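Side-chain contacts in protein SCO1 homolog 1, mitochondrial (Arabidopsis thaliana, PDB 6N5U), which binds copper in its thioredoxin-fold domain and is thought to help insert the metal into cytochrome c oxidase: residues A[47-52]-A[131-136]; A[62-67]-A[160-165]. All coordinates share one frame; numbering follows the deposited sequence.

Read from the N terminus, contact 1 opens first, at residues 47-52 near the start of helix 45-64, and contact 2 opens at 62-67, where that helix gives way to the approach to strand 68-74. Contact 1 then closes at 131-136, a loop of 78 intervening residues, before contact 2 closes at 160-165 after 92. The segments therefore alternate, and the two loops cross instead of nesting. Contact 1 ties the helix to the region leading from the copper-binding histidine into strand 135-138; contact 2 ties the C-terminal end of helix 45-64, and the loop after it, to the last helix, 154-167. Their centres are about 19 Å apart and their nearest atoms about 7 Å.

Contact 1: A[47-52]-A[131-136]; sequences PDELIK and HSIVMY. With CU1 (copper (I) ion), chain D.
The carboxylate of Glu49 comes up to the CG2 branch of Ile133 with the two side chains crossing at about a right angle; Glu49 OE1 lies 3.6 Å from Ile133 CG2. Glu49 bends at CG (chi2 -61°), which turns the carboxylate along the helix toward Lys52, whose NZ is 3.2 Å from Glu49 OE1. This salt bridge uses the syn side of the carboxylate, 30° out of its plane, while OE2 pairs with Lys150. Lys52 NZ stands 3.6 Å from the terminal methyl CE of Met135, an apolar group against the ammonium. In this thioredoxin fold, helix 45-64 is thereby joined to strand 135-138 of the central sheet, through Met135, and to the loop leading into it, through Ile133; Met135 also touches Ile34 of the neighbouring strand. With an alanine in place of Glu49, Lys52 and Lys150 would probably lose the carboxylate they share and a gap open beside Ile133 CG2. At the other end, His131 NE2 binds the copper (I) ion at 2.5 Å, edge-on in the ring plane, with Cys42 and Cys46. Its ND1 donates to Ser132 O at 3.0 Å, from above the carbonyl plane, which with the copper probably limits imidazole rotation.

Contact 2: A[62-67]-A[160-165]; sequences ENSGVD and GVVKEI
Where Val66 meets Ile165 and Ser64 meets Val162, no flat group takes part: every atom within 4.2 Å across the contact is an aliphatic carbon, so there is no ring face or edge to assign. The flat side chain beside them is Trp32 of strand 32-38, which both Val66 and Ile165 touch. In the thioredoxin fold the contact joins the C-terminal end of helix 45-64, and the loop after it, to helix 154-167. Both helices lie on one side of the central sheet, since Met135 of strand 135-138 touches Lys52 of the first and also the second. Residues 62-67 finish helix 45-64 and lead into strand 68-74, inside a beta-alpha-beta crossover between parallel strands.

Val66 and Ile165 reach toward each other tip to tip, in two methyl pairs. Val66 CG2 is 3.8 Å from Ile165 CG2, and Val66 CG1 is 3.9 Å from Ile165 CD1. The second pair depends on the extended outer chain of Ile165 (chi2 165°), which carries CD1 out to the valine. One helical turn earlier, Val162 presents both of its methyls to Ser64 CB, each at 4.1 Å, so the serine contributes its carbon here.

Its hydroxyl is used at the end of its own helix. Gly65, with phi 90°, is the first residue to leave helical geometry, and Ser64 OG bridges that exit. It hydrogen-bonds to Ile60 O one turn back and closes an ST turn by accepting from Val66 N at 3.1 Å, with an N-H...O angle of 163°.

Contact 1: A[47-52]-A[131-136]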
loop_
_atom_site.group_PDB
_atom_site.type_symbol
_atom_site.label_atom_id
_atom_site.label_comp_id
_atom_site.label_asym_id
_atom_site.label_seq_id
_atom_site.Cartn_x
_atom_site.Cartn_y
_atom_site.Cartn_z
ATOM N N PRO A 47 -9.347 5.442 -3.182
ATOM C CA PRO A 47 -9.809 4.808 -4.431
ATOM C C PRO A 47 -9.029 5.292 -5.669
ATOM O O PRO A 47 -8.613 4.450 -6.469
ATOM C CB PRO A 47 -11.294 5.183 -4.488
ATOM C CG PRO A 47 -11.687 5.340 -3.091
ATOM C CD PRO A 47 -10.503 6.005 -2.440
ATOM N N ASP A 48 -8.745 6.621 -5.778
ATOM C CA ASP A 48 -7.998 7.184 -6.908
ATOM C C ASP A 48 -6.568 6.669 -7.002
ATOM O O ASP A 48 -6.128 6.271 -8.079
ATOM C CB ASP A 48 -8.009 8.723 -6.900
ATOM C CG ASP A 48 -9.366 9.370 -7.089
ATOM O OD1 ASP A 48 -10.299 8.680 -7.564
ATOM O OD2 ASP A 48 -9.500 10.567 -6.756
ATOM N N GLU A 49 -5.838 6.725 -5.882
ATOM C CA GLU A 49 -4.450 6.293 -5.744
ATOM C C GLU A 49 -4.267 4.823 -6.062
ATOM O O GLU A 49 -3.301 4.463 -6.741
ATOM C CB GLU A 49 -3.952 6.609 -4.338
ATOM C CG GLU A 49 -3.860 8.104 -4.085
ATOM C CD GLU A 49 -2.901 8.841 -4.995
ATOM O OE1 GLU A 49 -1.676 8.706 -4.775
ATOM O OE2 GLU A 49 -3.366 9.529 -5.935
ATOM N N LEU A 50 -5.222 3.979 -5.609
ATOM C CA LEU A 50 -5.203 2.553 -5.882
ATOM C C LEU A 50 -5.548 2.266 -7.316
ATOM O O LEU A 50 -4.920 1.392 -7.912
ATOM C CB LEU A 50 -6.099 1.764 -4.929
ATOM C CG LEU A 50 -5.586 1.595 -3.496
ATOM C CD1 LEU A 50 -6.698 1.089 -2.613
ATOM C CD2 LEU A 50 -4.328 0.679 -3.434
ATOM N N ILE A 51 -6.514 3.003 -7.895
ATOM C CA ILE A 51 -6.863 2.811 -9.316
ATOM C C ILE A 51 -5.581 3.092 -10.140
ATOM O O ILE A 51 -5.210 2.256 -10.975
ATOM C CB ILE A 51 -8.107 3.639 -9.793
ATOM C CG1 ILE A 51 -9.419 3.096 -9.209
ATOM C CG2 ILE A 51 -8.189 3.668 -11.324
ATOM C CD1 ILE A 51 -10.574 4.126 -9.150
ATOM N N LYS A 52 -4.883 4.232 -9.836
ATOM C CA LYS A 52 -3.597 4.655 -10.421
ATOM C C LYS A 52 -2.577 3.524 -10.278
ATOM O O LYS A 52 -1.994 3.113 -11.268
ATOM C CB LYS A 52 -3.058 5.906 -9.693
ATOM C CG LYS A 52 -1.844 6.572 -10.365
ATOM C CD LYS A 52 -0.857 7.231 -9.392
ATOM C CE LYS A 52 -1.436 8.331 -8.530
ATOM N NZ LYS A 52 -0.392 8.919 -7.651
ATOM N N HIS A 131 -4.188 11.122 6.666
ATOM C CA HIS A 131 -2.911 10.415 6.547
ATOM C C HIS A 131 -2.060 10.876 5.387
ATOM O O HIS A 131 -2.519 11.641 4.532
ATOM C CB HIS A 131 -3.151 8.890 6.452
ATOM C CG HIS A 131 -3.920 8.491 5.220
ATOM N ND1 HIS A 131 -3.274 8.119 4.055
ATOM C CD2 HIS A 131 -5.255 8.469 5.006
ATOM C CE1 HIS A 131 -4.233 7.831 3.197
ATOM N NE2 HIS A 131 -5.443 8.023 3.735
ATOM N N SER A 132 -0.812 10.382 5.365
ATOM C CA SER A 132 0.209 10.676 4.360
ATOM C C SER A 132 -0.182 9.968 3.065
ATOM O O SER A 132 -0.519 8.777 3.106
ATOM C CB SER A 132 1.569 10.162 4.827
ATOM O OG SER A 132 1.849 10.421 6.191
ATOM N N ILE A 133 -0.209 10.700 1.936
ATOM C CA ILE A 133 -0.554 10.107 0.626
ATOM C C ILE A 133 0.771 9.716 0.026
ATOM O O ILE A 133 1.522 10.565 -0.491
ATOM C CB ILE A 133 -1.447 10.999 -0.263
ATOM C CG1 ILE A 133 -2.745 11.337 0.494
ATOM C CG2 ILE A 133 -1.743 10.307 -1.601
ATOM C CD1 ILE A 133 -3.166 12.774 0.421
ATOM N N VAL A 134 1.111 8.429 0.224
ATOM C CA VAL A 134 2.423 7.878 -0.061
ATOM C C VAL A 134 2.421 6.489 -0.759
ATOM O O VAL A 134 1.542 5.681 -0.516
ATOM C CB VAL A 134 3.138 7.812 1.327
ATOM C CG1 VAL A 134 4.449 7.084 1.247
ATOM C CG2 VAL A 134 3.370 9.198 1.916
ATOM N N MET A 135 3.451 6.217 -1.573
ATOM C CA MET A 135 3.730 4.933 -2.210
ATOM C C MET A 135 5.219 4.680 -2.060
ATOM O O MET A 135 6.042 5.597 -2.240
ATOM C CB MET A 135 3.293 4.863 -3.685
ATOM C CG MET A 135 1.807 4.842 -3.854
ATOM S SD MET A 135 1.190 4.929 -5.530
ATOM C CE MET A 135 1.909 6.577 -6.086
ATOM N N TYR A 136 5.562 3.439 -1.717
ATOM C CA TYR A 136 6.942 3.047 -1.457
ATOM C C TYR A 136 7.339 1.887 -2.324
ATOM O O TYR A 136 6.772 0.800 -2.190
ATOM C CB TYR A 136 7.110 2.638 0.022
ATOM C CG TYR A 136 6.915 3.738 1.031
ATOM C CD1 TYR A 136 7.856 4.753 1.175
ATOM C CD2 TYR A 136 5.826 3.730 1.898
ATOM C CE1 TYR A 136 7.713 5.744 2.142
ATOM C CE2 TYR A 136 5.681 4.711 2.884
ATOM C CZ TYR A 136 6.630 5.715 3.003
ATOM O OH TYR A 136 6.467 6.757 3.882
HETATM CU CU CU1 D . -7.355 8.006 2.075
#

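Contact 2: A[62-67]-A[160-165]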
loop_
_atom_site.group_PDB
_atom_site.type_symbol
_atom_site.label_atom_id
_atom_site.label_comp_id
_atom_site.label_asym_id
_atom_site.label_seq_id
_atom_site.Cartn_x
_atom_site.Cartn_y
_atom_site.Cartn_z
ATOM N N GLU A 62 3.611 -4.652 -18.871
ATOM C CA GLU A 62 3.572 -4.554 -20.337
ATOM C C GLU A 62 4.888 -4.009 -20.900
ATOM O O GLU A 62 5.383 -4.519 -21.899
ATOM C CB GLU A 62 2.412 -3.648 -20.805
ATOM C CG GLU A 62 1.026 -4.256 -20.687
ATOM C CD GLU A 62 -0.112 -3.250 -20.681
ATOM O OE1 GLU A 62 -0.070 -2.304 -21.502
ATOM O OE2 GLU A 62 -1.045 -3.405 -19.856
ATOM N N ASN A 63 5.451 -2.989 -20.239
ATOM C CA ASN A 63 6.642 -2.257 -20.668
ATOM C C ASN A 63 7.983 -2.856 -20.271
ATOM O O ASN A 63 8.948 -2.682 -21.017
ATOM C CB ASN A 63 6.559 -0.816 -20.174
ATOM C CG ASN A 63 5.296 -0.085 -20.566
ATOM O OD1 ASN A 63 4.541 -0.481 -21.461
ATOM N ND2 ASN A 63 5.023 1.000 -19.886
ATOM N N SER A 64 8.071 -3.497 -19.081
ATOM C CA SER A 64 9.316 -4.080 -18.561
ATOM C C SER A 64 9.351 -5.609 -18.495
ATOM O O SER A 64 10.437 -6.202 -18.536
ATOM C CB SER A 64 9.616 -3.528 -17.177
ATOM O OG SER A 64 8.694 -4.045 -16.233
ATOM N N GLY A 65 8.175 -6.214 -18.314
ATOM C CA GLY A 65 8.014 -7.652 -18.130
ATOM C C GLY A 65 8.075 -8.070 -16.669
ATOM O O GLY A 65 7.968 -9.260 -16.371
ATOM N N VAL A 66 8.251 -7.090 -15.742
ATOM C CA VAL A 66 8.369 -7.298 -14.285
ATOM C C VAL A 66 7.012 -7.270 -13.568
ATOM O O VAL A 66 6.254 -6.304 -13.701
ATOM C CB VAL A 66 9.387 -6.308 -13.622
ATOM C CG1 VAL A 66 9.455 -6.484 -12.103
ATOM C CG2 VAL A 66 10.781 -6.430 -14.241
ATOM N N ASP A 67 6.739 -8.308 -12.762
ATOM C CA ASP A 67 5.544 -8.371 -11.921
ATOM C C ASP A 67 5.838 -7.594 -10.630
ATOM O O ASP A 67 6.754 -7.942 -9.871
ATOM C CB ASP A 67 5.147 -9.827 -11.614
ATOM C CG ASP A 67 4.458 -10.515 -12.770
ATOM O OD1 ASP A 67 3.306 -10.135 -13.082
ATOM O OD2 ASP A 67 5.071 -11.433 -13.369
ATOM N N GLY A 160 8.814 5.796 -13.874
ATOM C CA GLY A 160 9.669 5.831 -12.704
ATOM C C GLY A 160 9.997 4.454 -12.166
ATOM O O GLY A 160 11.170 4.110 -12.051
ATOM N N VAL A 161 8.973 3.644 -11.854
ATOM C CA VAL A 161 9.172 2.291 -11.316
ATOM C C VAL A 161 10.038 1.474 -12.278
ATOM O O VAL A 161 11.015 0.862 -11.835
ATOM C CB VAL A 161 7.840 1.586 -10.904
ATOM C CG1 VAL A 161 8.060 0.114 -10.572
ATOM C CG2 VAL A 161 7.173 2.299 -9.726
ATOM N N VAL A 162 9.721 1.542 -13.599
ATOM C CA VAL A 162 10.435 0.838 -14.670
ATOM C C VAL A 162 11.917 1.277 -14.713
ATOM O O VAL A 162 12.784 0.406 -14.786
ATOM C CB VAL A 162 9.689 0.943 -16.036
ATOM C CG1 VAL A 162 10.538 0.445 -17.215
ATOM C CG2 VAL A 162 8.354 0.189 -15.981
ATOM N N LYS A 163 12.208 2.597 -14.567
ATOM C CA LYS A 163 13.569 3.157 -14.548
ATOM C C LYS A 163 14.379 2.607 -13.377
ATOM O O LYS A 163 15.523 2.186 -13.560
ATOM C CB LYS A 163 13.538 4.703 -14.511
ATOM C CG LYS A 163 14.932 5.351 -14.562
ATOM C CD LYS A 163 14.855 6.857 -14.672
ATOM C CE LYS A 163 16.195 7.421 -15.070
ATOM N NZ LYS A 163 16.100 8.850 -15.481
ATOM N N GLU A 164 13.778 2.596 -12.185
ATOM C CA GLU A 164 14.386 2.091 -10.966
ATOM C C GLU A 164 14.765 0.613 -11.088
ATOM O O GLU A 164 15.928 0.279 -10.867
ATOM C CB GLU A 164 13.470 2.343 -9.748
ATOM C CG GLU A 164 13.351 3.801 -9.317
ATOM C CD GLU A 164 14.657 4.511 -9.019
ATOM O OE1 GLU A 164 15.596 3.857 -8.511
ATOM O OE2 GLU A 164 14.747 5.724 -9.308
ATOM N N ILE A 165 13.814 -0.248 -11.513
ATOM C CA ILE A 165 14.004 -1.702 -11.665
ATOM C C ILE A 165 15.231 -2.035 -12.518
ATOM O O ILE A 165 16.062 -2.850 -12.100
ATOM C CB ILE A 165 12.714 -2.434 -12.166
ATOM C CG1 ILE A 165 11.577 -2.309 -11.143
ATOM C CG2 ILE A 165 13.004 -3.915 -12.465
ATOM C CD1 ILE A 165 10.201 -2.657 -11.641
#